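Local structure of uncharacterized protein (Shigella flexneri 5a str. M90T, 5EUR) at residues Gly68-Ser71 with Arg72-Ala75; Gln76-Ala79 with Gln80-Gln83. The protein is of unknown function, a small, mainly helical protein of Shigella flexneri that has been linked tentatively to glutathione S-transferases. All coordinates share one frame; numbering follows the deposited sequence.

Contact 1: residues Gly68-Ser71 with Arg72-Ala75; sequences GKYS and RWWA
Tyr70 and Trp73 run out from one flank of the helix together, with Tyr70 CD1 and CE1 against CZ3 of the indole. Tyr70 CD1 comes within 3.8 Å of Trp73 CZ3, and the two ring planes are steeply inclined at 80°. In both residues CG sits beside the backbone N, which sends the two rings off the helix in step. The indole also lies over the backbone: Lys69 O is 3.1 Å from Trp73 CG, above one face of the ring, while the same carbonyl takes the nearly straight bond from Trp73 N at 2.9 Å (174°). The aliphatic chain of Lys69 follows the indole, bringing its CD near Trp73 CZ2.

Arg72 turns back toward Gly68 and Lys69. A bend at chi3 (-81°) lays the guanidinium with one face over the Gly68-Lys69 peptide, Arg72 CZ standing 3.8 Å from Gly68 C. A water accepts from Lys69 N at 3.0 Å and, weakly, from Arg72 NH2, joining the Lys69 amide to the arginine. Trp74 leans to another side, its ring edge near Ser71 O.

The polar ends of three side chains are held beyond this helix: Tyr70 OH by Gly44 O, Trp74 NE1 by Asn55 OD1, and Ser71 OG by Ala64 O and Tyr67 N. Tyr70 and Trp74 thus tie the helix to its neighbours through anchored aromatic groups. The chemistry is therefore divided: the hydroxyls of Tyr70 and Ser71, both buried residues, and the indole N-H of Trp74 are satisfied by firm bonds to other parts of the chain, while the exposed Arg72 is linked back to the Lys69 amide by a water bridge that is weak on the arginine side.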
loop_
_atom_site.group_PDB
_atom_site.type_symbol
_atom_site.label_atom_id
_atom_site.label_comp_id
_atom_site.label_asym_id
_atom_site.label_seq_id
_atom_site.Cartn_x
_atom_site.Cartn_y
_atom_site.Cartn_z
ATOM N N GLY A 68 1.723 13.400 12.877
ATOM C CA GLY A 68 2.865 13.775 13.698
ATOM C C GLY A 68 3.713 14.890 13.118
ATOM O O GLY A 68 3.218 15.951 12.718
ATOM N N LYS A 69 5.027 14.657 13.089
ATOM C CA LYS A 69 5.953 15.689 12.643
ATOM C C LYS A 69 5.636 16.163 11.228
ATOM O O LYS A 69 5.778 17.353 10.920
ATOM C CB LYS A 69 7.396 15.179 12.745
ATOM C CG LYS A 69 7.760 14.101 11.734
ATOM C CD LYS A 69 9.204 13.645 11.893
ATOM C CE LYS A 69 9.490 12.460 10.979
ATOM N NZ LYS A 69 10.894 11.943 11.103
ATOM N N TYR A 70 5.203 15.252 10.349
ATOM C CA TYR A 70 4.858 15.666 8.997
ATOM C C TYR A 70 3.688 16.636 9.024
ATOM O O TYR A 70 3.682 17.628 8.285
ATOM C CB TYR A 70 4.530 14.442 8.129
ATOM C CG TYR A 70 5.724 13.518 7.984
ATOM C CD1 TYR A 70 6.822 13.888 7.215
ATOM C CD2 TYR A 70 5.756 12.283 8.611
ATOM C CE1 TYR A 70 7.929 13.054 7.087
ATOM C CE2 TYR A 70 6.848 11.447 8.477
ATOM C CZ TYR A 70 7.929 11.834 7.726
ATOM O OH TYR A 70 9.017 10.987 7.622
ATOM N N SER A 71 2.696 16.364 9.881
ATOM C CA SER A 71 1.569 17.296 10.005
ATOM C C SER A 71 1.990 18.641 10.591
ATOM O O SER A 71 1.496 19.689 10.159
ATOM C CB SER A 71 0.470 16.686 10.859
ATOM O OG SER A 71 -0.137 15.604 10.174
ATOM N N ARG A 72 2.861 18.637 11.596
ATOM C CA ARG A 72 3.266 19.911 12.187
ATOM C C ARG A 72 4.057 20.748 11.186
ATOM O O ARG A 72 3.811 21.961 11.044
ATOM C CB ARG A 72 4.046 19.651 13.479
ATOM C CG ARG A 72 3.220 18.846 14.486
ATOM C CD ARG A 72 3.807 18.811 15.896
ATOM N NE ARG A 72 4.875 17.824 16.040
ATOM C CZ ARG A 72 4.680 16.551 16.374
ATOM N NH1 ARG A 72 3.451 16.098 16.601
ATOM N NH2 ARG A 72 5.717 15.729 16.478
ATOM N N TRP A 73 4.979 20.106 10.450
ATOM C CA TRP A 73 5.651 20.772 9.339
ATOM C C TRP A 73 4.647 21.357 8.356
ATOM O O TRP A 73 4.758 22.521 7.965
ATOM C CB TRP A 73 6.573 19.805 8.584
ATOM C CG TRP A 73 7.715 19.215 9.331
ATOM C CD1 TRP A 73 8.207 19.603 10.543
ATOM C CD2 TRP A 73 8.574 18.158 8.866
ATOM N NE1 TRP A 73 9.303 18.831 10.874
ATOM C CE2 TRP A 73 9.543 17.937 9.862
ATOM C CE3 TRP A 73 8.597 17.366 7.711
ATOM C CZ2 TRP A 73 10.534 16.954 9.740
ATOM C CZ3 TRP A 73 9.593 16.398 7.578
ATOM C CH2 TRP A 73 10.539 16.195 8.598
ATOM N N TRP A 74 3.659 20.553 7.939
ATOM C CA TRP A 74 2.707 21.013 6.930
ATOM C C TRP A 74 1.893 22.198 7.440
ATOM O O TRP A 74 1.651 23.155 6.698
ATOM C CB TRP A 74 1.789 19.852 6.525
ATOM C CG TRP A 74 0.565 20.239 5.751
ATOM C CD1 TRP A 74 0.479 20.555 4.418
ATOM C CD2 TRP A 74 -0.760 20.362 6.278
ATOM N NE1 TRP A 74 -0.829 20.838 4.087
ATOM C CE2 TRP A 74 -1.602 20.740 5.216
ATOM C CE3 TRP A 74 -1.313 20.178 7.553
ATOM C CZ2 TRP A 74 -2.984 20.950 5.391
ATOM C CZ3 TRP A 74 -2.684 20.387 7.724
ATOM C CH2 TRP A 74 -3.499 20.758 6.643
ATOM N N ALA A 75 1.485 22.150 8.706
ATOM C CA ALA A 75 0.634 23.188 9.284
ATOM C C ALA A 75 1.364 24.512 9.409
ATOM O O ALA A 75 0.724 25.573 9.424
ATOM C CB ALA A 75 0.117 22.750 10.652
HETATM O O HOH W 1 6.163 12.758 15.106
#

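Contact 2: residues Gln76-Ala79 with Gln80-Gln83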
loop_
_atom_site.group_PDB
_atom_site.type_symbol
_atom_site.label_atom_id
_atom_site.label_comp_id
_atom_site.label_asym_id
_atom_site.label_seq_id
_atom_site.Cartn_x
_atom_site.Cartn_y
_atom_site.Cartn_z
ATOM N N GLN A 76 2.690 24.485 9.536
ATOM C CA GLN A 76 3.435 25.739 9.570
ATOM C C GLN A 76 4.251 25.983 8.300
ATOM O O GLN A 76 5.245 26.718 8.327
ATOM C CB GLN A 76 4.293 25.787 10.829
ATOM C CG GLN A 76 3.408 25.735 12.077
ATOM C CD GLN A 76 4.082 25.158 13.303
ATOM O OE1 GLN A 76 4.588 25.895 14.147
ATOM N NE2 GLN A 76 4.089 23.832 13.412
ATOM N N SER A 77 3.793 25.419 7.172
ATOM C CA SER A 77 4.406 25.458 5.851
ATOM C C SER A 77 3.731 26.514 4.971
ATOM O O SER A 77 2.889 27.290 5.436
ATOM C CB SER A 77 4.333 24.080 5.185
ATOM O OG SER A 77 3.016 23.803 4.703
ATOM N N ASN A 78 4.116 26.552 3.686
ATOM C CA ASN A 78 3.689 27.584 2.740
ATOM C C ASN A 78 2.186 27.832 2.795
ATOM O O ASN A 78 1.372 26.971 2.427
ATOM C CB ASN A 78 4.098 27.212 1.307
ATOM C CG ASN A 78 3.537 28.174 0.254
ATOM O OD1 ASN A 78 3.291 29.343 0.535
ATOM N ND2 ASN A 78 3.355 27.679 -0.966
ATOM N N ALA A 79 1.830 29.042 3.234
ATOM C CA ALA A 79 0.428 29.366 3.457
ATOM C C ALA A 79 -0.366 29.360 2.158
ATOM O O ALA A 79 -1.525 28.941 2.144
ATOM C CB ALA A 79 0.303 30.718 4.162
ATOM N N GLN A 80 0.225 29.831 1.054
ATOM C CA GLN A 80 -0.546 29.908 -0.185
ATOM C C GLN A 80 -0.830 28.526 -0.767
ATOM O O GLN A 80 -1.936 28.274 -1.265
ATOM C CB GLN A 80 0.158 30.779 -1.223
ATOM C CG GLN A 80 -0.764 31.124 -2.384
ATOM C CD GLN A 80 -2.168 31.511 -1.922
ATOM O OE1 GLN A 80 -2.339 32.447 -1.135
ATOM N NE2 GLN A 80 -3.175 30.766 -2.381
ATOM N N GLU A 81 0.153 27.624 -0.744
ATOM C CA GLU A 81 -0.134 26.277 -1.222
ATOM C C GLU A 81 -1.143 25.589 -0.312
ATOM O O GLU A 81 -2.053 24.897 -0.800
ATOM C CB GLU A 81 1.145 25.448 -1.337
ATOM C CG GLU A 81 1.629 25.279 -2.772
ATOM C CD GLU A 81 0.621 24.550 -3.651
ATOM O OE1 GLU A 81 -0.205 23.783 -3.115
ATOM O OE2 GLU A 81 0.647 24.755 -4.882
ATOM N N ARG A 82 -1.015 25.793 1.009
ATOM C CA ARG A 82 -2.028 25.260 1.917
ATOM C C ARG A 82 -3.397 25.837 1.596
ATOM O O ARG A 82 -4.410 25.142 1.697
ATOM C CB ARG A 82 -1.681 25.549 3.378
ATOM C CG ARG A 82 -0.740 24.567 4.043
ATOM C CD ARG A 82 -0.702 24.780 5.552
ATOM N NE ARG A 82 0.094 25.945 5.946
ATOM C CZ ARG A 82 -0.401 27.038 6.517
ATOM N NH1 ARG A 82 -1.698 27.126 6.776
ATOM N NH2 ARG A 82 0.404 28.042 6.838
ATOM N N GLN A 83 -3.450 27.113 1.213
ATOM C CA GLN A 83 -4.738 27.734 0.919
ATOM C C GLN A 83 -5.344 27.188 -0.366
ATOM O O GLN A 83 -6.564 27.025 -0.458
ATOM C CB GLN A 83 -4.581 29.255 0.847
ATOM C CG GLN A 83 -5.856 29.994 0.462
ATOM C CD GLN A 83 -7.019 29.732 1.401
ATOM O OE1 GLN A 83 -6.836 29.360 2.562
ATOM N NE2 GLN A 83 -8.235 29.935 0.899
#
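Ser77 O is gripped by two nitrogens of one side chain: Arg82 NH2 donates to it at 3.0 Å and Arg82 NE at 3.1 Å. Both donors come from one edge of the guanidinium, the carbonyl oxygen lying close to its plane, but they meet that oxygen differently. NH2 is tilted only 20° from the carbonyl plane, whereas NE stands well above it. The arginine chain kinks at its CG-CD bond (chi3 -77°) and so folds back from the helix to this carbonyl, and one face of the guanidinium then rests on the backbone of Ala79, whose CA lies 3.6 Å from Arg82 NH2.

Asn78 occupies the N-cap. With its CG anti to the backbone N (chi1 173°), the amide swings over the first turn, where Asn78 OD1 accepts from Gln80 N at 3.1 Å; the donor lies far above the plane of the side-chain carbonyl. The other branch packs on Glu81, Asn78 ND2 reaching 3.2 Å from Glu81 CB. Behind the cap the main chain settles into helical bonding, Arg82 N to Asn78 O at 3.0 Å and Gln83 N to Ala79 O at 2.8 Å.

Ser77 OG bonds back to Trp74 O, and Arg82 and Glu81 both touch Asn55 of helix 47-59. The whole is a short loop joining helices 68-75 and 79-99, with an asparagine N-cap, in which an arginine of the new helix clasps the connecting loop.

In the fold
Contact 1 comes first along the chain, wholly within the short helix 68-75; contact 2 follows without a break, taking in the loop after that helix and the start of the long helix 79-99. Their centres are 12 Å apart, and both lie at one end of the molecule, on the same side of the chain's centre. They meet directly where Arg82 passes the C-terminal end of helix 68-75, its CD 3.1 Å from Trp74 O. Both contacts also lie against helix 47-59. Together they form the corner at which the chain turns into its longest helix.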